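PDB 4H7L: cupin 2 conserved barrel domain protein from Planctomyces limnophilus, which is of unknown function but binds a copper(II) ion and belongs to the cupin family of beta-barrel proteins. Local coordinates for residues Thr60-Glu65 with Pro99-His104. Residues are numbered along the deposited sequence; the frame is centred on the assembly and turned at random.
Sequences THYHRE and PPLVRH. With CU (copper (II) ion), chain D.
His61, His63 and His104 meet at one copper ion, each through NE2; the bonds from His61 NE2 and His104 NE2 to copper are both 2.2 Å, and Glu68 supplies the fourth protein ligand. The His104 ring is held from behind: its ND1 donates to Val102 O at 2.8 Å, within 9° of the ring plane, which fixes the ring's rotation and turns NE2 to the metal. Likewise, His63 ND1 donates to the carbonyl of Asp124. The backbones of His61 and His104 form a single antiparallel hydrogen-bonded pair, with His104 N to His61 O at 2.9 Å and the reciprocal His61 N to His104 O nearly straight, while Leu101 N reaches His63 O at 2.8 Å from within the type II turn Pro99-Val102.

Farther from the metal, the Arg103 chain bends at chi2 (63°), placing CD against the Tyr62 ring. Its guanidinium lies flat over one face of Tyr62, planes 13° apart, with Arg103 CZ 3.7 Å from the Tyr62 ring centroid, a cation-pi stack. Arg103 NH1 is tied in plane to Leu101 O at 2.9 Å, and NE forms a salt bridge with Asp128. Leu101 CD2 packs on Tyr62 CE2 at 3.9 Å. An alanine in place of Tyr62 would probably leave the guanidinium without its aromatic platform and open a gap beside Leu101. The two segments thus bring together the three histidines of the three-histidine, one-glutamate metal site characteristic of cupins, Glu68 coming from strand 67-72.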
# COMPACT_ATOMS: atom_id res chain seq x y z
N THR B 60 -15.37 -15.05 -6.71
CA THR B 60 -15.33 -13.67 -7.16
C THR B 60 -16.23 -12.85 -6.24
O THR B 60 -17.35 -13.27 -5.93
CB THR B 60 -15.84 -13.54 -8.60
OG1 THR B 60 -14.94 -14.22 -9.48
CG2 THR B 60 -15.92 -12.07 -9.01
N HIS B 61 -15.74 -11.70 -5.81
CA HIS B 61 -16.49 -10.86 -4.88
C HIS B 61 -16.32 -9.39 -5.24
O HIS B 61 -15.53 -9.03 -6.12
CB HIS B 61 -16.00 -11.10 -3.44
CG HIS B 61 -14.65 -10.53 -3.16
ND1 HIS B 61 -13.48 -11.24 -3.35
CD2 HIS B 61 -14.27 -9.31 -2.69
CE1 HIS B 61 -12.45 -10.49 -3.02
NE2 HIS B 61 -12.90 -9.31 -2.62
N TYR B 62 -17.07 -8.53 -4.56
CA TYR B 62 -16.91 -7.10 -4.74
C TYR B 62 -17.31 -6.33 -3.49
O TYR B 62 -17.88 -6.89 -2.55
CB TYR B 62 -17.71 -6.61 -5.95
CG TYR B 62 -19.21 -6.68 -5.79
CD1 TYR B 62 -19.89 -7.88 -6.00
CD2 TYR B 62 -19.95 -5.55 -5.47
CE1 TYR B 62 -21.27 -7.95 -5.87
CE2 TYR B 62 -21.33 -5.61 -5.34
CZ TYR B 62 -21.98 -6.81 -5.54
OH TYR B 62 -23.35 -6.88 -5.41
N HIS B 63 -17.00 -5.05 -3.48
CA HIS B 63 -17.23 -4.20 -2.33
C HIS B 63 -18.07 -3.02 -2.76
O HIS B 63 -17.87 -2.46 -3.84
CB HIS B 63 -15.89 -3.73 -1.75
CG HIS B 63 -14.92 -4.85 -1.51
ND1 HIS B 63 -15.12 -5.82 -0.55
CD2 HIS B 63 -13.73 -5.13 -2.09
CE1 HIS B 63 -14.10 -6.67 -0.57
NE2 HIS B 63 -13.24 -6.27 -1.49
N ARG B 64 -19.02 -2.63 -1.92
CA ARG B 64 -19.95 -1.56 -2.26
C ARG B 64 -19.51 -0.21 -1.71
O ARG B 64 -19.98 0.83 -2.17
CB ARG B 64 -21.35 -1.89 -1.74
CG ARG B 64 -21.95 -3.11 -2.37
CD ARG B 64 -23.41 -3.30 -1.99
NE ARG B 64 -24.00 -4.41 -2.75
CZ ARG B 64 -25.30 -4.65 -2.86
NH1 ARG B 64 -26.19 -3.87 -2.27
NH2 ARG B 64 -25.71 -5.68 -3.59
N GLU B 65 -18.60 -0.22 -0.74
CA GLU B 65 -18.24 0.99 -0.00
C GLU B 65 -16.73 1.17 0.15
O GLU B 65 -16.28 2.15 0.73
CB GLU B 65 -18.87 0.93 1.39
CG GLU B 65 -20.38 0.72 1.39
CD GLU B 65 -21.16 2.02 1.37
OE1 GLU B 65 -21.60 2.46 2.44
OE2 GLU B 65 -21.32 2.59 0.27
N PRO B 99 -11.91 -0.14 -7.75
CA PRO B 99 -13.01 0.67 -7.22
C PRO B 99 -14.16 -0.19 -6.75
O PRO B 99 -14.22 -1.37 -7.08
CB PRO B 99 -13.44 1.51 -8.43
CG PRO B 99 -12.31 1.47 -9.38
CD PRO B 99 -11.60 0.18 -9.16
N PRO B 100 -15.08 0.39 -5.97
CA PRO B 100 -16.26 -0.35 -5.53
C PRO B 100 -17.04 -0.89 -6.73
O PRO B 100 -17.01 -0.27 -7.79
CB PRO B 100 -17.09 0.70 -4.78
CG PRO B 100 -16.09 1.75 -4.37
CD PRO B 100 -15.05 1.77 -5.45
N LEU B 101 -17.68 -2.04 -6.57
CA LEU B 101 -18.54 -2.64 -7.59
C LEU B 101 -17.78 -3.45 -8.63
O LEU B 101 -18.37 -4.23 -9.37
CB LEU B 101 -19.42 -1.59 -8.27
CG LEU B 101 -20.40 -0.86 -7.35
CD1 LEU B 101 -21.54 -0.25 -8.15
CD2 LEU B 101 -20.95 -1.80 -6.27
N VAL B 102 -16.46 -3.28 -8.69
CA VAL B 102 -15.65 -4.09 -9.59
C VAL B 102 -15.50 -5.51 -9.05
O VAL B 102 -14.85 -5.72 -8.03
CB VAL B 102 -14.26 -3.47 -9.80
CG1 VAL B 102 -13.35 -4.46 -10.52
CG2 VAL B 102 -14.37 -2.18 -10.59
N ARG B 103 -16.12 -6.48 -9.72
CA ARG B 103 -15.96 -7.88 -9.35
C ARG B 103 -14.50 -8.27 -9.51
O ARG B 103 -13.87 -7.93 -10.51
CB ARG B 103 -16.83 -8.78 -10.23
CG ARG B 103 -18.27 -8.92 -9.78
CD ARG B 103 -19.03 -7.60 -9.81
NE ARG B 103 -20.45 -7.80 -9.51
CZ ARG B 103 -21.33 -6.82 -9.30
NH1 ARG B 103 -20.97 -5.55 -9.34
NH2 ARG B 103 -22.60 -7.12 -9.04
N HIS B 104 -13.95 -8.97 -8.53
CA HIS B 104 -12.53 -9.30 -8.56
C HIS B 104 -12.17 -10.53 -7.75
O HIS B 104 -12.87 -10.90 -6.80
CB HIS B 104 -11.70 -8.10 -8.08
CG HIS B 104 -11.95 -7.72 -6.65
ND1 HIS B 104 -13.06 -7.00 -6.26
CD2 HIS B 104 -11.22 -7.94 -5.53
CE1 HIS B 104 -13.01 -6.81 -4.95
NE2 HIS B 104 -11.92 -7.37 -4.48
CU CU D . -11.70 -7.52 -2.25